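Local coordinates for protein predicted phosphatase, HAD family (Clostridium acetobutylicum, PDB 3MC1) that probably acts as a phosphatase of the haloacid dehalogenase superfamily, though its physiological substrate is not established, at residues V26-N31 and Y73-K78. Sequence-based numbering, arbitrary orientation.
Sequences VKYSLN and YRDYFK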
loop_
_atom_site.group_PDB
_atom_site.type_symbol
_atom_site.label_atom_id
_atom_site.label_comp_id
_atom_site.label_asym_id
_atom_site.label_seq_id
_atom_site.Cartn_x
_atom_site.Cartn_y
_atom_site.Cartn_z
ATOM N N VAL A 26 1.415 -12.142 10.406
ATOM C CA VAL A 26 1.891 -11.471 11.609
ATOM C C VAL A 26 1.634 -12.376 12.821
ATOM O O VAL A 26 2.505 -12.538 13.671
ATOM C CB VAL A 26 1.167 -10.124 11.814
ATOM C CG1 VAL A 26 1.648 -9.452 13.104
ATOM C CG2 VAL A 26 1.423 -9.227 10.608
ATOM N N LYS A 27 0.441 -12.965 12.889
ATOM C CA LYS A 27 0.104 -13.853 14.000
ATOM C C LYS A 27 1.062 -15.035 14.020
ATOM O O LYS A 27 1.512 -15.462 15.088
ATOM C CB LYS A 27 -1.336 -14.361 13.884
ATOM C CG LYS A 27 -1.711 -15.341 14.989
ATOM C CD LYS A 27 -3.001 -16.082 14.670
ATOM C CE LYS A 27 -4.203 -15.480 15.379
ATOM N NZ LYS A 27 -4.202 -15.800 16.841
ATOM N N TYR A 28 1.369 -15.566 12.838
ATOM C CA TYR A 28 2.291 -16.694 12.730
ATOM C C TYR A 28 3.658 -16.294 13.272
ATOM O O TYR A 28 4.319 -17.074 13.961
ATOM C CB TYR A 28 2.452 -17.133 11.272
ATOM C CG TYR A 28 3.606 -18.088 11.084
ATOM C CD1 TYR A 28 3.484 -19.433 11.432
ATOM C CD2 TYR A 28 4.842 -17.639 10.614
ATOM C CE1 TYR A 28 4.561 -20.310 11.322
ATOM C CE2 TYR A 28 5.930 -18.507 10.498
ATOM C CZ TYR A 28 5.778 -19.842 10.859
ATOM O OH TYR A 28 6.845 -20.708 10.776
ATOM N N SER A 29 4.079 -15.077 12.938
ATOM C CA SER A 29 5.368 -14.555 13.381
ATOM C C SER A 29 5.405 -14.285 14.886
ATOM O O SER A 29 6.351 -14.677 15.570
ATOM C CB SER A 29 5.693 -13.260 12.632
ATOM O OG SER A 29 6.904 -12.700 13.104
ATOM N N LEU A 30 4.376 -13.613 15.390
ATOM C CA LEU A 30 4.307 -13.276 16.807
ATOM C C LEU A 30 4.245 -14.521 17.684
ATOM O O LEU A 30 4.860 -14.562 18.750
ATOM C CB LEU A 30 3.090 -12.390 17.082
ATOM C CG LEU A 30 3.096 -11.002 16.435
ATOM C CD1 LEU A 30 1.763 -10.321 16.685
ATOM C CD2 LEU A 30 4.238 -10.168 16.999
ATOM N N ASN A 31 3.501 -15.526 17.231
ATOM C CA ASN A 31 3.363 -16.776 17.975
ATOM C C ASN A 31 4.712 -17.464 18.161
ATOM O O ASN A 31 4.885 -18.249 19.091
ATOM C CB ASN A 31 2.393 -17.718 17.259
ATOM C CG ASN A 31 0.947 -17.278 17.401
ATOM O OD1 ASN A 31 0.664 -16.198 17.924
ATOM N ND2 ASN A 31 0.026 -18.110 16.931
ATOM N N TYR A 73 7.328 -13.946 9.311
ATOM C CA TYR A 73 6.155 -13.447 8.615
ATOM C C TYR A 73 6.213 -13.943 7.171
ATOM O O TYR A 73 5.248 -14.511 6.659
ATOM C CB TYR A 73 6.173 -11.917 8.649
ATOM C CG TYR A 73 5.169 -11.226 7.745
ATOM C CD1 TYR A 73 4.027 -10.640 8.274
ATOM C CD2 TYR A 73 5.402 -11.100 6.366
ATOM C CE1 TYR A 73 3.141 -9.932 7.465
ATOM C CE2 TYR A 73 4.516 -10.400 5.544
ATOM C CZ TYR A 73 3.392 -9.815 6.103
ATOM O OH TYR A 73 2.532 -9.079 5.323
ATOM N N ARG A 74 7.363 -13.748 6.528
ATOM C CA ARG A 74 7.523 -14.152 5.134
ATOM C C ARG A 74 7.462 -15.648 4.867
ATOM O O ARG A 74 7.030 -16.055 3.793
ATOM C CB ARG A 74 8.803 -13.554 4.563
ATOM C CG ARG A 74 8.676 -12.043 4.372
ATOM C CD ARG A 74 9.991 -11.401 4.004
ATOM N NE ARG A 74 9.858 -9.955 3.844
ATOM C CZ ARG A 74 10.886 -9.132 3.667
ATOM N NH1 ARG A 74 12.120 -9.616 3.633
ATOM N NH2 ARG A 74 10.685 -7.830 3.523
ATOM N N ASP A 75 7.891 -16.465 5.832
ATOM C CA ASP A 75 7.830 -17.914 5.666
ATOM C C ASP A 75 6.402 -18.304 5.337
ATOM O O ASP A 75 6.163 -19.200 4.523
ATOM C CB ASP A 75 8.236 -18.655 6.950
ATOM C CG ASP A 75 9.642 -18.333 7.396
ATOM O OD1 ASP A 75 10.524 -18.159 6.531
ATOM O OD2 ASP A 75 9.866 -18.278 8.623
ATOM N N TYR A 76 5.455 -17.635 5.989
ATOM C CA TYR A 76 4.043 -17.905 5.778
ATOM C C TYR A 76 3.433 -17.069 4.643
ATOM O O TYR A 76 2.622 -17.566 3.860
ATOM C CB TYR A 76 3.261 -17.630 7.058
ATOM C CG TYR A 76 1.779 -17.885 6.916
ATOM C CD1 TYR A 76 1.243 -19.165 7.101
ATOM C CD2 TYR A 76 0.909 -16.855 6.550
ATOM C CE1 TYR A 76 -0.122 -19.408 6.921
ATOM C CE2 TYR A 76 -0.446 -17.085 6.367
ATOM C CZ TYR A 76 -0.960 -18.360 6.553
ATOM O OH TYR A 76 -2.308 -18.574 6.381
ATOM N N PHE A 77 3.808 -15.794 4.574
ATOM C CA PHE A 77 3.259 -14.907 3.548
ATOM C C PHE A 77 3.618 -15.285 2.120
ATOM O O PHE A 77 2.761 -15.303 1.241
ATOM C CB PHE A 77 3.705 -13.468 3.790
ATOM C CG PHE A 77 3.052 -12.483 2.866
ATOM C CD1 PHE A 77 1.768 -12.028 3.130
ATOM C CD2 PHE A 77 3.700 -12.045 1.712
ATOM C CE1 PHE A 77 1.129 -11.149 2.257
ATOM C CE2 PHE A 77 3.066 -11.161 0.830
ATOM C CZ PHE A 77 1.781 -10.717 1.106
ATOM N N LYS A 78 4.887 -15.586 1.882
ATOM C CA LYS A 78 5.322 -15.921 0.536
ATOM C C LYS A 78 4.597 -17.120 -0.063
ATOM O O LYS A 78 4.448 -17.212 -1.283
ATOM C CB LYS A 78 6.822 -16.207 0.523
ATOM C CG LYS A 78 7.178 -17.543 1.176
ATOM C CD LYS A 78 8.674 -17.715 1.333
ATOM C CE LYS A 78 9.016 -19.087 1.924
ATOM N NZ LYS A 78 10.485 -19.242 2.139
#
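Tyr73 meets Val26 with the CD1-CE1 edge of its ring: CE1 lies 3.7 Å from Val26 CG2, and the methyl sits near the ring plane. Val26 CG1 stands anti to the backbone N (chi1 178°), which leaves CG2 beside that N, the methyl that meets the ring edge; a branched apolar side chain suits this buried place. Between the backbones stands Ser29, whose CB is 3.8 Å from Tyr73 N; the CA atoms of these two residues are only 5.0 Å apart, a closeness that suits a small side chain. On the other flank Tyr28 CD2 rests 3.9 Å from Tyr76 CB, while Tyr28 CE2 comes to 4.2 Å from Asp75 CB. Tyr76 thus offers its CB, and its ring runs on to a hydrogen bond between OH and Glu84.

The two segments run roughly antiparallel, their axes 149° apart in direction and 8.2 Å at closest approach; they lie on helices 19-31 and 63-81 of the helical cap beside the HAD core. Tyr73 also packs on Ile22 and Leu51. Ser29 OG hydrogen-bonds to Ala69 O, a backbone carbonyl one turn before Tyr73, and Tyr28 OH is hydrogen-bonded to Lys32 NZ.

The pairing therefore rests on van der Waals packing, graded from buried Val26, Ser29 and Tyr73 to partly exposed tyrosines whose hydroxyls find polar partners beyond the interface.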